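Local coordinates for carbohydrate deacetylase Agd3 (Neosartorya fumigata, PDB 6NWZ), which probably removes N-linked acetyl groups from the exopolysaccharide galactosaminogalactan as a carbohydrate esterase, and is required for biofilm formation by this fungus, at residues Gln143-Thr148 against Ala186-Asn191. Numbering follows the deposited sequence.
Sequences QLLSFT and AQFAPN
Ser146 and Gln187 define the register between Gln143-Thr148 and Ala186-Asn191: each backbone NH bonds the other's carbonyl oxygen, Gln187 N to Ser146 O at 2.9 Å and Ser146 N to Gln187 O at 3.2 Å. This reciprocal exchange identifies an antiparallel hydrogen-bonded pair, and the 162° between the strand directions agrees. Ala189 N adds a nearly straight bond to Leu144 O at 2.7 Å. Beyond it the direct pairing stops: Leu144 N lies 4.7 Å from Ala189 O, and a water that accepts from Leu144 N and donates to Pro190 O bridges the segments.

With Gln143 CG anti to the backbone N (chi1 -174°) and the chain extended, its amide crosses the Phe188 side chain at about a right angle, with CD and NE2 against CB, and NE2 donates to Ala189 O at 3.2 Å. OE1 is held by His171, so both ends of the amide are fixed. The amide of Asn191 stacks on that of Gln143, their planes 11° apart; Asn191 is poorly ordered, although its OD1 accepts from Thr194 N and its ND2 donates to Glu142 O.

Leu145, Phe147, Ala186 and Phe188 share one face of the strand pair. CD1 of Leu145 lies 3.8 Å from Ala186 CB and also meets the Phe188 ring obliquely, while Phe147 reaches the same methyl through CD1. On the face of Ser146 and Gln187, Thr148 CG2 packs against Gln187 CB at 3.5 Å.

The pairing lies within the CBM87 region, away from the zinc sites. Strand 144-147 also bonds Val164 through Leu145, and strand 182-188 continues to strand 198-206 through Ala186-Ala200 and Phe188-Ser198 backbone bonds. Helix 224-237 packs on the apolar face, where Leu229 touches Leu145 and Phe147, and Ala232 touches Phe147.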
loop_
_atom_site.group_PDB
_atom_site.type_symbol
_atom_site.label_atom_id
_atom_site.label_comp_id
_atom_site.label_asym_id
_atom_site.label_seq_id
_atom_site.Cartn_x
_atom_site.Cartn_y
_atom_site.Cartn_z
ATOM N N GLN A 143 -9.139 -21.221 -12.538
ATOM C CA GLN A 143 -9.085 -22.318 -11.579
ATOM C C GLN A 143 -8.884 -21.707 -10.205
ATOM O O GLN A 143 -7.864 -21.057 -9.960
ATOM C CB GLN A 143 -7.964 -23.314 -11.897
ATOM C CG GLN A 143 -7.978 -24.542 -10.991
ATOM C CD GLN A 143 -7.136 -25.684 -11.527
ATOM O OE1 GLN A 143 -6.033 -25.474 -12.028
ATOM N NE2 GLN A 143 -7.658 -26.902 -11.430
ATOM N N LEU A 144 -9.855 -21.905 -9.322
ATOM C CA LEU A 144 -9.805 -21.294 -8.005
ATOM C C LEU A 144 -8.782 -21.996 -7.125
ATOM O O LEU A 144 -8.613 -23.217 -7.191
ATOM C CB LEU A 144 -11.183 -21.327 -7.351
ATOM C CG LEU A 144 -12.208 -20.467 -8.091
ATOM C CD1 LEU A 144 -13.472 -20.348 -7.278
ATOM C CD2 LEU A 144 -11.631 -19.093 -8.397
ATOM N N LEU A 145 -8.094 -21.206 -6.304
ATOM C CA LEU A 145 -7.048 -21.679 -5.410
ATOM C C LEU A 145 -7.356 -21.200 -4.000
ATOM O O LEU A 145 -7.862 -20.090 -3.814
ATOM C CB LEU A 145 -5.673 -21.165 -5.862
ATOM C CG LEU A 145 -4.509 -21.106 -4.872
ATOM C CD1 LEU A 145 -4.088 -22.493 -4.471
ATOM C CD2 LEU A 145 -3.341 -20.371 -5.483
ATOM N N SER A 146 -7.058 -22.035 -3.008
ATOM C CA SER A 146 -7.321 -21.659 -1.626
ATOM C C SER A 146 -6.395 -22.430 -0.700
ATOM O O SER A 146 -6.027 -23.573 -0.980
ATOM C CB SER A 146 -8.773 -21.937 -1.240
ATOM O OG SER A 146 -8.973 -23.332 -1.119
ATOM N N PHE A 147 -6.032 -21.791 0.412
ATOM C CA PHE A 147 -5.306 -22.479 1.471
ATOM C C PHE A 147 -6.243 -23.414 2.220
ATOM O O PHE A 147 -7.336 -23.013 2.633
ATOM C CB PHE A 147 -4.682 -21.477 2.443
ATOM C CG PHE A 147 -3.456 -20.801 1.908
ATOM C CD1 PHE A 147 -2.282 -21.513 1.727
ATOM C CD2 PHE A 147 -3.478 -19.456 1.586
ATOM C CE1 PHE A 147 -1.154 -20.896 1.229
ATOM C CE2 PHE A 147 -2.355 -18.833 1.089
ATOM C CZ PHE A 147 -1.191 -19.553 0.908
ATOM N N THR A 148 -5.819 -24.665 2.393
ATOM C CA THR A 148 -6.599 -25.638 3.136
ATOM C C THR A 148 -6.054 -25.893 4.533
ATOM O O THR A 148 -6.749 -26.501 5.353
ATOM C CB THR A 148 -6.670 -26.958 2.367
ATOM O OG1 THR A 148 -5.344 -27.430 2.104
ATOM C CG2 THR A 148 -7.397 -26.749 1.054
ATOM N N ALA A 186 -2.314 -25.952 0.252
ATOM C CA ALA A 186 -3.171 -25.252 -0.694
ATOM C C ALA A 186 -3.702 -26.248 -1.713
ATOM O O ALA A 186 -3.112 -27.306 -1.946
ATOM C CB ALA A 186 -2.430 -24.111 -1.405
ATOM N N GLN A 187 -4.818 -25.889 -2.338
ATOM C CA GLN A 187 -5.550 -26.840 -3.161
ATOM C C GLN A 187 -6.185 -26.123 -4.344
ATOM O O GLN A 187 -6.772 -25.048 -4.180
ATOM C CB GLN A 187 -6.613 -27.551 -2.314
ATOM C CG GLN A 187 -7.444 -28.580 -3.034
ATOM C CD GLN A 187 -8.327 -29.362 -2.083
ATOM O OE1 GLN A 187 -9.544 -29.179 -2.054
ATOM N NE2 GLN A 187 -7.717 -30.239 -1.299
ATOM N N PHE A 188 -6.042 -26.710 -5.532
ATOM C CA PHE A 188 -6.728 -26.215 -6.716
ATOM C C PHE A 188 -8.147 -26.765 -6.750
ATOM O O PHE A 188 -8.354 -27.980 -6.662
ATOM C CB PHE A 188 -5.992 -26.624 -7.992
ATOM C CG PHE A 188 -4.656 -25.967 -8.164
ATOM C CD1 PHE A 188 -4.544 -24.588 -8.175
ATOM C CD2 PHE A 188 -3.510 -26.733 -8.322
ATOM C CE1 PHE A 188 -3.310 -23.980 -8.338
ATOM C CE2 PHE A 188 -2.274 -26.131 -8.490
ATOM C CZ PHE A 188 -2.174 -24.752 -8.493
ATOM N N ALA A 189 -9.120 -25.872 -6.884
ATOM C CA ALA A 189 -10.502 -26.286 -6.999
ATOM C C ALA A 189 -10.762 -26.889 -8.377
ATOM O O ALA A 189 -10.036 -26.611 -9.335
ATOM C CB ALA A 189 -11.431 -25.098 -6.762
ATOM N N PRO A 190 -11.782 -27.734 -8.500
ATOM C CA PRO A 190 -12.182 -28.209 -9.828
ATOM C C PRO A 190 -12.647 -27.051 -10.699
ATOM O O PRO A 190 -13.031 -25.984 -10.215
ATOM C CB PRO A 190 -13.326 -29.185 -9.530
ATOM C CG PRO A 190 -13.090 -29.620 -8.119
ATOM C CD PRO A 190 -12.515 -28.422 -7.423
ATOM N N ASN A 191 -12.598 -27.272 -12.013
ATOM C CA ASN A 191 -13.006 -26.244 -12.962
ATOM C C ASN A 191 -13.477 -26.877 -14.263
ATOM O O ASN A 191 -13.944 -28.019 -14.266
ATOM C CB ASN A 191 -11.859 -25.263 -13.223
ATOM C CG ASN A 191 -10.643 -25.930 -13.842
ATOM O OD1 ASN A 191 -10.510 -27.153 -13.817
ATOM N ND2 ASN A 191 -9.743 -25.123 -14.397
HETATM O O HOH W 1 -12.297 -23.314 -10.073
HETATM O O HOH W 2 -9.430 -24.633 -3.119
#